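Local coordinates for putative cell surface protein, similar to internalin proteins (PDB 5KZS) that is of unknown function but is a putative internalin-like, leucine-rich-repeat cell surface protein of Listeria monocytogenes, at residues V74-V79 with L98-F103. Residues are numbered along the deposited sequence; the frame is centred on the assembly and turned at random.
Sequences VNIVSV and LNTLFF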
ATOM      1  N   VAL A  74       8.787  12.781  23.807  1.00 77.55           N
ATOM      2  CA  VAL A  74       8.523  12.743  22.364  1.00 75.85           C
ATOM      3  C   VAL A  74       7.787  11.453  22.092  1.00 75.53           C
ATOM      4  O   VAL A  74       8.247  10.403  22.496  1.00 75.98           O
ATOM      5  CB  VAL A  74       9.811  12.794  21.500  1.00 75.05           C
ATOM      6  CG1 VAL A  74       9.515  12.539  20.026  1.00 74.49           C
ATOM      7  CG2 VAL A  74      10.476  14.146  21.627  1.00 74.83           C
ATOM      8  N   ASN A  75       6.628  11.546  21.450  1.00 76.41           N
ATOM      9  CA  ASN A  75       5.880  10.361  21.022  1.00 75.76           C
ATOM     10  C   ASN A  75       5.667  10.336  19.510  1.00 72.85           C
ATOM     11  O   ASN A  75       4.951   9.468  19.018  1.00 74.85           O
ATOM     12  CB  ASN A  75       4.552  10.235  21.789  1.00 77.60           C
ATOM     13  CG  ASN A  75       3.639  11.434  21.582  1.00 80.57           C
ATOM     14  OD1 ASN A  75       3.430  11.886  20.456  1.00 82.32           O
ATOM     15  ND2 ASN A  75       3.102  11.968  22.673  1.00 83.40           N
ATOM     16  N   ILE A  76       6.290  11.250  18.772  1.00 70.62           N
ATOM     17  CA  ILE A  76       6.168  11.252  17.323  1.00 71.20           C
ATOM     18  C   ILE A  76       7.340  11.928  16.628  1.00 70.74           C
ATOM     19  O   ILE A  76       7.850  12.936  17.101  1.00 71.45           O
ATOM     20  CB  ILE A  76       4.828  11.879  16.854  1.00 72.56           C
ATOM     21  CG1 ILE A  76       4.721  11.883  15.313  1.00 72.66           C
ATOM     22  CG2 ILE A  76       4.650  13.299  17.381  1.00 73.36           C
ATOM     23  CD1 ILE A  76       3.334  12.195  14.804  1.00 72.03           C
ATOM     24  N   VAL A  77       7.737  11.359  15.496  1.00 71.26           N
ATOM     25  CA  VAL A  77       8.830  11.858  14.682  1.00 73.21           C
ATOM     26  C   VAL A  77       8.332  11.933  13.247  1.00 74.81           C
ATOM     27  O   VAL A  77       7.816  10.950  12.730  1.00 75.31           O
ATOM     28  CB  VAL A  77      10.047  10.909  14.738  1.00 74.75           C
ATOM     29  CG1 VAL A  77      11.112  11.310  13.718  1.00 75.34           C
ATOM     30  CG2 VAL A  77      10.643  10.874  16.137  1.00 74.77           C
ATOM     31  N   SER A  78       8.547  13.078  12.602  1.00 77.42           N
ATOM     32  CA  SER A  78       8.018  13.343  11.267  1.00 78.74           C
ATOM     33  C   SER A  78       9.083  13.900  10.328  1.00 78.85           C
ATOM     34  O   SER A  78       9.496  15.046  10.463  1.00 81.37           O
ATOM     35  CB  SER A  78       6.847  14.310  11.371  1.00 78.83           C
ATOM     36  OG  SER A  78       5.886  13.784  12.264  1.00 80.37           O
ATOM     37  N   VAL A  79       9.504  13.083   9.369  1.00 77.89           N
ATOM     38  CA  VAL A  79      10.505  13.470   8.384  1.00 77.32           C
ATOM     39  C   VAL A  79       9.752  14.061   7.194  1.00 79.28           C
ATOM     40  O   VAL A  79       9.384  13.349   6.266  1.00 78.30           O
ATOM     41  CB  VAL A  79      11.375  12.256   7.988  1.00 76.82           C
ATOM     42  CG1 VAL A  79      12.549  12.663   7.103  1.00 76.99           C
ATOM     43  CG2 VAL A  79      11.884  11.570   9.244  1.00 76.09           C
ATOM     44  N   LEU A  98       8.357   6.727  21.940  1.00 75.81           N
ATOM     45  CA  LEU A  98       7.950   6.978  20.556  1.00 74.84           C
ATOM     46  C   LEU A  98       6.801   6.053  20.132  1.00 77.03           C
ATOM     47  O   LEU A  98       6.928   4.834  20.203  1.00 79.56           O
ATOM     48  CB  LEU A  98       9.141   6.807  19.612  1.00 73.47           C
ATOM     49  CG  LEU A  98       8.980   7.158  18.130  1.00 72.34           C
ATOM     50  CD1 LEU A  98       8.648   8.620  17.933  1.00 71.38           C
ATOM     51  CD2 LEU A  98      10.259   6.828  17.385  1.00 72.96           C
ATOM     52  N   ASN A  99       5.681   6.658  19.732  1.00 78.40           N
ATOM     53  CA  ASN A  99       4.475   5.961  19.242  1.00 78.89           C
ATOM     54  C   ASN A  99       4.353   5.944  17.722  1.00 78.36           C
ATOM     55  O   ASN A  99       3.731   5.026  17.172  1.00 77.61           O
ATOM     56  CB  ASN A  99       3.192   6.617  19.798  1.00 79.10           C
ATOM     57  CG  ASN A  99       3.018   6.404  21.296  1.00 80.51           C
ATOM     58  OD1 ASN A  99       3.477   5.406  21.865  1.00 81.68           O
ATOM     59  ND2 ASN A  99       2.349   7.341  21.942  1.00 80.06           N
ATOM     60  N   THR A 100       4.905   6.954  17.053  1.00 77.35           N
ATOM     61  CA  THR A 100       4.672   7.138  15.635  1.00 78.60           C
ATOM     62  C   THR A 100       5.925   7.570  14.911  1.00 76.65           C
ATOM     63  O   THR A 100       6.579   8.510  15.315  1.00 75.37           O
ATOM     64  CB  THR A 100       3.597   8.221  15.396  1.00 81.23           C
ATOM     65  OG1 THR A 100       2.396   7.886  16.102  1.00 83.32           O
ATOM     66  CG2 THR A 100       3.274   8.356  13.901  1.00 81.29           C
ATOM     67  N   LEU A 101       6.219   6.903  13.806  1.00 76.53           N
ATOM     68  CA  LEU A 101       7.258   7.326  12.880  1.00 77.05           C
ATOM     69  C   LEU A 101       6.551   7.644  11.565  1.00 76.38           C
ATOM     70  O   LEU A 101       5.789   6.820  11.080  1.00 79.92           O
ATOM     71  CB  LEU A 101       8.280   6.202  12.695  1.00 77.87           C
ATOM     72  CG  LEU A 101       9.257   6.327  11.523  1.00 78.28           C
ATOM     73  CD1 LEU A 101      10.149   7.536  11.695  1.00 78.80           C
ATOM     74  CD2 LEU A 101      10.091   5.071  11.422  1.00 79.81           C
ATOM     75  N   PHE A 102       6.808   8.823  10.996  1.00 75.14           N
ATOM     76  CA  PHE A 102       6.171   9.265   9.749  1.00 73.84           C
ATOM     77  C   PHE A 102       7.163   9.911   8.772  1.00 75.17           C
ATOM     78  O   PHE A 102       7.689  10.985   9.048  1.00 76.58           O
ATOM     79  CB  PHE A 102       5.033  10.248  10.060  1.00 71.98           C
ATOM     80  CG  PHE A 102       4.295  10.733   8.841  1.00 71.10           C
ATOM     81  CD1 PHE A 102       4.696  11.898   8.178  1.00 70.77           C
ATOM     82  CD2 PHE A 102       3.198  10.025   8.345  1.00 71.02           C
ATOM     83  CE1 PHE A 102       4.031  12.342   7.050  1.00 70.24           C
ATOM     84  CE2 PHE A 102       2.531  10.463   7.215  1.00 69.67           C
ATOM     85  CZ  PHE A 102       2.951  11.618   6.564  1.00 70.45           C
ATOM     86  N   PHE A 103       7.409   9.253   7.639  1.00 76.86           N
ATOM     87  CA  PHE A 103       7.999   9.905   6.471  1.00 77.17           C
ATOM     88  C   PHE A 103       6.868  10.401   5.578  1.00 77.77           C
ATOM     89  O   PHE A 103       5.985   9.643   5.192  1.00 79.77           O
ATOM     90  CB  PHE A 103       8.880   8.957   5.672  1.00 77.77           C
ATOM     91  CG  PHE A 103      10.152   8.578   6.365  1.00 80.32           C
ATOM     92  CD1 PHE A 103      10.143   7.653   7.405  1.00 80.24           C
ATOM     93  CD2 PHE A 103      11.372   9.133   5.970  1.00 81.72           C
ATOM     94  CE1 PHE A 103      11.318   7.294   8.043  1.00 80.65           C
ATOM     95  CE2 PHE A 103      12.549   8.781   6.606  1.00 81.99           C
ATOM     96  CZ  PHE A 103      12.522   7.862   7.645  1.00 81.99           C
TER
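V77 packs on L98, just ahead of strand 100-103, and V79 on F103, on the core-facing side of two neighbouring parallel strands of a leucine-rich-repeat sheet, the fold shared by internalins. Strands 76-79 and 100-103 run almost exactly parallel, their axes 7° apart, and lie second and third in the sheet, next to strand 50-53 and strand 127-129 respectively. Packing is tight on the buried face. The L98 side chain crosses that of V77 at about a right angle, its CD1 3.5 Å from V77 CG2; with CG anti to the backbone N (chi1 -174°) and chi2 at 62°, CD1 turns toward V77 and also touches the backbone N of I76. V77 CG1 meets L101 CD1 more loosely. Farther along, V79 lies alongside F103 and lays CG2 over one face of the ring, 4.1 Å from the centroid and displaced toward the rim, a CH-pi contact; F82 meets the same ring edge-to-face. F89, Y119, M125 and M130 add to this core around V77, L101 and F103. The other face, carrying I76, S78, T100 and F102, is partly exposed and more sparsely joined: I76 and T100 point the same way with CG1 and CB 3.8 Å apart, whereas S78 and F102 meet across the strands chiefly through the backbone. Between the faces, a parallel ladder joins the two strands, V77 N to T100 O, F102 N to V77 O and V79 N to F102 O, the last at 2.8 Å. S78 CA and I76 CA add C-H...O contacts to F102 O and T100 O. Just before the strands the pattern changes: N75 O takes N99 N at 3.0 Å, from above its carbonyl plane, and a weak second bond from T100 N at 3.2 Å.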